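Local coordinates for protein short chain dehydrogenase (A0QTM2 homolog) (Mycobacterium thermoresistibile, PDB 3SC4) that probably catalyses NAD(P)-dependent oxidation or reduction, as a Rossmann-fold member of the short-chain dehydrogenase family, at residues M139-P153 / L184-P196. Numbering follows the deposited sequence.
Sequences MKGRDNPHILTLSPP and LRDAGIASNTLWP
His146 to Thr149 pair in parallel with Ala190 to Thr193, neighbouring strands of the Rossmann-fold sheet joined through helix 164-183 in a beta-alpha-beta crossover. The axes of strands 146-149 and 190-195 approach to 4.5 Å, 15° from parallel. Five backbone bonds, from Ala190 N to Pro145 O through to Leu194 N to Thr149 O, fix the register; that of Ile147 N to Ala190 O is nearly straight at the hydrogen (175°).

Packing is tight on the sheet face bearing His146. Ala190 CB sits over one face of the imidazole, 3.5 Å from the ring centroid, a CH-pi contact. Water 1 lies at the ring's edge, in its plane, 2.6 Å from His146 ND1; it also donates to Ile147 O and accepts from Asn192 ND2, whose amide is bound further by Tyr238 O. His146 NE2 is hydrogen-bonded too, and the side chain's main polar partner is Lys234. Further along, Leu148 CD1 reaches Leu194 CB. The other face, under helix 164-183, holds water 2, which donates to Ser191 OG and Asn192 O and bonds Thr149 OG1; Ser191 OG is also hydrogen-bonded to Ala177 O of that helix, and the Thr149 side chain has its strongest partner in Asn99. With CG1 beside the backbone N, anti to the carbonyl carbon, Ile147 lays that branch 3.8 Å from Ile189 CG2.

The solvent side is looser: Lys140 meets segment 184-196 through its aliphatic chain, with CE 4.2 Å from Ala187 CB, while its ammonium forms a salt bridge with Glu110 of the second subunit.

Beyond the end of strand 146-149 the contact closes again. Water 3 donates to Ser151 O and accepts from Thr193 OG1. The Trp195 indole is sandwiched between two prolines, Pro196 CD over one face and Pro152 CB over the opposite one; the latter stands 3.6 Å from the five-membered ring centroid, only 3° off its normal.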
# COMPACT_ATOMS: atom_id res chain seq x y z
N MET B 139 7.34 -12.43 -20.36
CA MET B 139 7.11 -13.68 -19.66
C MET B 139 5.95 -14.48 -20.22
O MET B 139 5.86 -15.67 -20.00
CB MET B 139 6.86 -13.41 -18.16
CG MET B 139 7.92 -12.58 -17.45
SD MET B 139 7.47 -12.24 -15.74
CE MET B 139 7.92 -13.77 -14.90
N LYS B 140 5.04 -13.82 -20.92
CA LYS B 140 3.84 -14.46 -21.46
C LYS B 140 4.08 -15.73 -22.28
O LYS B 140 3.33 -16.72 -22.18
CB LYS B 140 3.04 -13.44 -22.28
CG LYS B 140 2.24 -12.50 -21.41
CD LYS B 140 1.31 -11.61 -22.20
CE LYS B 140 0.51 -10.68 -21.28
NZ LYS B 140 -0.08 -9.53 -22.04
N GLY B 141 5.10 -15.75 -23.11
CA GLY B 141 5.29 -16.96 -23.94
C GLY B 141 5.76 -18.22 -23.22
O GLY B 141 5.71 -19.32 -23.78
N ARG B 142 6.22 -18.09 -21.97
CA ARG B 142 7.22 -19.03 -21.45
C ARG B 142 6.58 -20.28 -20.87
O ARG B 142 5.36 -20.33 -20.72
CB ARG B 142 8.11 -18.34 -20.42
CG ARG B 142 8.60 -16.93 -20.83
CD ARG B 142 9.65 -16.97 -21.89
NE ARG B 142 10.86 -17.57 -21.36
CZ ARG B 142 11.90 -17.93 -22.11
NH1 ARG B 142 12.96 -18.49 -21.55
NH2 ARG B 142 11.87 -17.74 -23.43
N ASP B 143 7.43 -21.26 -20.53
CA ASP B 143 6.94 -22.58 -20.12
C ASP B 143 6.20 -22.53 -18.80
O ASP B 143 5.11 -23.10 -18.67
CB ASP B 143 8.08 -23.63 -20.07
CG ASP B 143 8.45 -24.16 -21.47
OD1 ASP B 143 9.51 -24.82 -21.59
OD2 ASP B 143 7.71 -23.92 -22.46
N ASN B 144 6.76 -21.83 -17.83
CA ASN B 144 6.23 -21.86 -16.48
C ASN B 144 6.58 -20.57 -15.69
O ASN B 144 7.23 -20.62 -14.67
CB ASN B 144 6.81 -23.12 -15.82
CG ASN B 144 6.25 -23.35 -14.44
OD1 ASN B 144 5.03 -23.31 -14.24
ND2 ASN B 144 7.15 -23.60 -13.47
N PRO B 145 6.14 -19.41 -16.17
CA PRO B 145 6.63 -18.12 -15.64
C PRO B 145 6.14 -17.76 -14.24
O PRO B 145 4.97 -17.97 -13.92
CB PRO B 145 6.10 -17.10 -16.65
CG PRO B 145 4.90 -17.79 -17.26
CD PRO B 145 5.23 -19.22 -17.31
N HIS B 146 7.04 -17.19 -13.43
CA HIS B 146 6.76 -16.88 -12.04
C HIS B 146 7.21 -15.49 -11.67
O HIS B 146 8.35 -15.13 -11.92
CB HIS B 146 7.54 -17.84 -11.12
CG HIS B 146 6.75 -19.04 -10.71
ND1 HIS B 146 6.03 -19.08 -9.55
CD2 HIS B 146 6.55 -20.22 -11.34
CE1 HIS B 146 5.42 -20.26 -9.46
NE2 HIS B 146 5.72 -20.96 -10.54
N ILE B 147 6.32 -14.73 -11.04
CA ILE B 147 6.76 -13.55 -10.31
C ILE B 147 6.77 -13.89 -8.83
O ILE B 147 5.81 -14.44 -8.33
CB ILE B 147 5.86 -12.36 -10.54
CG1 ILE B 147 5.71 -12.11 -12.05
CG2 ILE B 147 6.46 -11.18 -9.79
CD1 ILE B 147 4.74 -10.96 -12.46
N LEU B 148 7.84 -13.56 -8.13
CA LEU B 148 7.96 -13.87 -6.71
C LEU B 148 8.44 -12.63 -5.99
O LEU B 148 9.47 -12.05 -6.37
CB LEU B 148 8.95 -15.00 -6.49
CG LEU B 148 9.01 -15.57 -5.07
CD1 LEU B 148 7.74 -16.29 -4.72
CD2 LEU B 148 10.19 -16.52 -4.96
N THR B 149 7.70 -12.25 -4.95
CA THR B 149 7.88 -10.96 -4.31
C THR B 149 8.15 -11.23 -2.85
O THR B 149 7.49 -12.03 -2.23
CB THR B 149 6.63 -10.07 -4.54
OG1 THR B 149 6.51 -9.81 -5.94
CG2 THR B 149 6.76 -8.75 -3.84
N LEU B 150 9.18 -10.59 -2.34
CA LEU B 150 9.72 -10.91 -1.03
C LEU B 150 9.08 -9.99 -0.01
O LEU B 150 9.62 -8.90 0.32
CB LEU B 150 11.25 -10.84 -1.06
CG LEU B 150 11.94 -12.15 -1.52
CD1 LEU B 150 11.19 -12.96 -2.59
CD2 LEU B 150 13.38 -11.94 -1.93
N SER B 151 7.90 -10.42 0.47
CA SER B 151 7.04 -9.57 1.30
C SER B 151 6.10 -10.46 2.08
O SER B 151 5.99 -11.64 1.77
CB SER B 151 6.28 -8.60 0.42
OG SER B 151 5.40 -9.32 -0.42
N PRO B 152 5.43 -9.92 3.11
CA PRO B 152 4.76 -10.76 4.08
C PRO B 152 3.29 -10.92 3.80
O PRO B 152 2.73 -10.14 3.02
CB PRO B 152 4.90 -9.94 5.36
CG PRO B 152 4.77 -8.52 4.89
CD PRO B 152 5.31 -8.49 3.47
N PRO B 153 2.65 -11.90 4.43
CA PRO B 153 1.19 -11.98 4.43
C PRO B 153 0.60 -10.74 5.07
O PRO B 153 1.24 -10.15 5.96
CB PRO B 153 0.86 -13.17 5.35
CG PRO B 153 2.12 -13.88 5.55
CD PRO B 153 3.25 -12.88 5.35
N LEU B 184 -3.08 -11.52 -14.12
CA LEU B 184 -2.32 -12.34 -15.05
C LEU B 184 -2.69 -13.83 -15.02
O LEU B 184 -2.03 -14.67 -15.66
CB LEU B 184 -0.84 -12.13 -14.80
CG LEU B 184 -0.19 -10.90 -15.46
CD1 LEU B 184 -1.00 -9.63 -15.34
CD2 LEU B 184 1.16 -10.69 -14.80
N ARG B 185 -3.75 -14.17 -14.31
CA ARG B 185 -4.21 -15.55 -14.20
C ARG B 185 -4.49 -16.15 -15.60
O ARG B 185 -4.04 -17.25 -15.89
CB ARG B 185 -5.46 -15.63 -13.31
CG ARG B 185 -5.86 -17.06 -12.90
CD ARG B 185 -7.05 -17.07 -11.94
NE ARG B 185 -6.66 -16.62 -10.59
CZ ARG B 185 -6.10 -17.40 -9.66
NH1 ARG B 185 -5.86 -18.69 -9.90
NH2 ARG B 185 -5.79 -16.89 -8.47
N ASP B 186 -5.20 -15.42 -16.46
CA ASP B 186 -5.49 -15.89 -17.82
C ASP B 186 -4.24 -16.04 -18.68
O ASP B 186 -4.17 -16.95 -19.54
CB ASP B 186 -6.48 -14.95 -18.54
CG ASP B 186 -7.92 -15.13 -18.06
OD1 ASP B 186 -8.14 -16.02 -17.19
OD2 ASP B 186 -8.81 -14.38 -18.56
N ALA B 187 -3.27 -15.14 -18.48
CA ALA B 187 -2.00 -15.23 -19.20
C ALA B 187 -1.12 -16.37 -18.64
O ALA B 187 -0.14 -16.76 -19.26
CB ALA B 187 -1.26 -13.89 -19.16
N GLY B 188 -1.45 -16.90 -17.47
CA GLY B 188 -0.68 -18.00 -16.87
C GLY B 188 0.66 -17.63 -16.25
O GLY B 188 1.58 -18.45 -16.24
N ILE B 189 0.79 -16.42 -15.71
CA ILE B 189 1.99 -16.06 -14.95
C ILE B 189 1.68 -16.15 -13.46
O ILE B 189 0.77 -15.48 -12.98
CB ILE B 189 2.48 -14.63 -15.25
CG1 ILE B 189 2.81 -14.47 -16.74
CG2 ILE B 189 3.71 -14.31 -14.40
CD1 ILE B 189 2.72 -13.03 -17.19
N ALA B 190 2.43 -16.98 -12.75
CA ALA B 190 2.29 -17.11 -11.31
C ALA B 190 2.78 -15.83 -10.68
O ALA B 190 3.72 -15.24 -11.20
CB ALA B 190 3.08 -18.28 -10.78
N SER B 191 2.13 -15.38 -9.60
CA SER B 191 2.65 -14.33 -8.74
C SER B 191 2.36 -14.67 -7.29
O SER B 191 1.20 -14.78 -6.89
CB SER B 191 2.02 -12.97 -9.07
OG SER B 191 2.63 -11.92 -8.32
N ASN B 192 3.42 -14.83 -6.52
CA ASN B 192 3.31 -15.23 -5.11
C ASN B 192 4.20 -14.33 -4.25
O ASN B 192 5.09 -13.65 -4.75
CB ASN B 192 3.75 -16.70 -4.92
CG ASN B 192 2.83 -17.68 -5.62
OD1 ASN B 192 1.69 -17.90 -5.19
ND2 ASN B 192 3.31 -18.28 -6.71
N THR B 193 3.96 -14.33 -2.95
CA THR B 193 4.90 -13.68 -2.04
C THR B 193 5.55 -14.74 -1.16
O THR B 193 4.98 -15.81 -0.93
CB THR B 193 4.22 -12.64 -1.15
OG1 THR B 193 3.31 -13.30 -0.28
CG2 THR B 193 3.46 -11.60 -1.99
N LEU B 194 6.72 -14.41 -0.63
CA LEU B 194 7.49 -15.36 0.18
C LEU B 194 8.23 -14.61 1.26
O LEU B 194 8.94 -13.63 0.95
CB LEU B 194 8.48 -16.12 -0.70
CG LEU B 194 9.32 -17.24 -0.09
CD1 LEU B 194 8.40 -18.34 0.43
CD2 LEU B 194 10.40 -17.81 -1.08
N TRP B 195 8.11 -15.10 2.49
CA TRP B 195 8.58 -14.41 3.70
C TRP B 195 9.10 -15.43 4.73
O TRP B 195 8.51 -16.50 4.90
CB TRP B 195 7.39 -13.64 4.28
CG TRP B 195 7.72 -12.60 5.34
CD1 TRP B 195 7.33 -12.62 6.64
CD2 TRP B 195 8.39 -11.36 5.14
NE1 TRP B 195 7.75 -11.50 7.27
CE2 TRP B 195 8.42 -10.71 6.38
CE3 TRP B 195 9.01 -10.75 4.04
CZ2 TRP B 195 9.04 -9.46 6.56
CZ3 TRP B 195 9.62 -9.52 4.21
CH2 TRP B 195 9.64 -8.89 5.47
N PRO B 196 10.20 -15.12 5.43
CA PRO B 196 10.76 -16.09 6.35
C PRO B 196 10.19 -15.94 7.76
O PRO B 196 9.81 -14.85 8.15
CB PRO B 196 12.24 -15.72 6.34
CG PRO B 196 12.23 -14.25 6.19
CD PRO B 196 11.00 -13.89 5.41
O HOH W 1 5.88 -17.33 -7.59
O HOH W 2 4.89 -11.75 -6.83
O HOH W 3 4.50 -13.95 2.11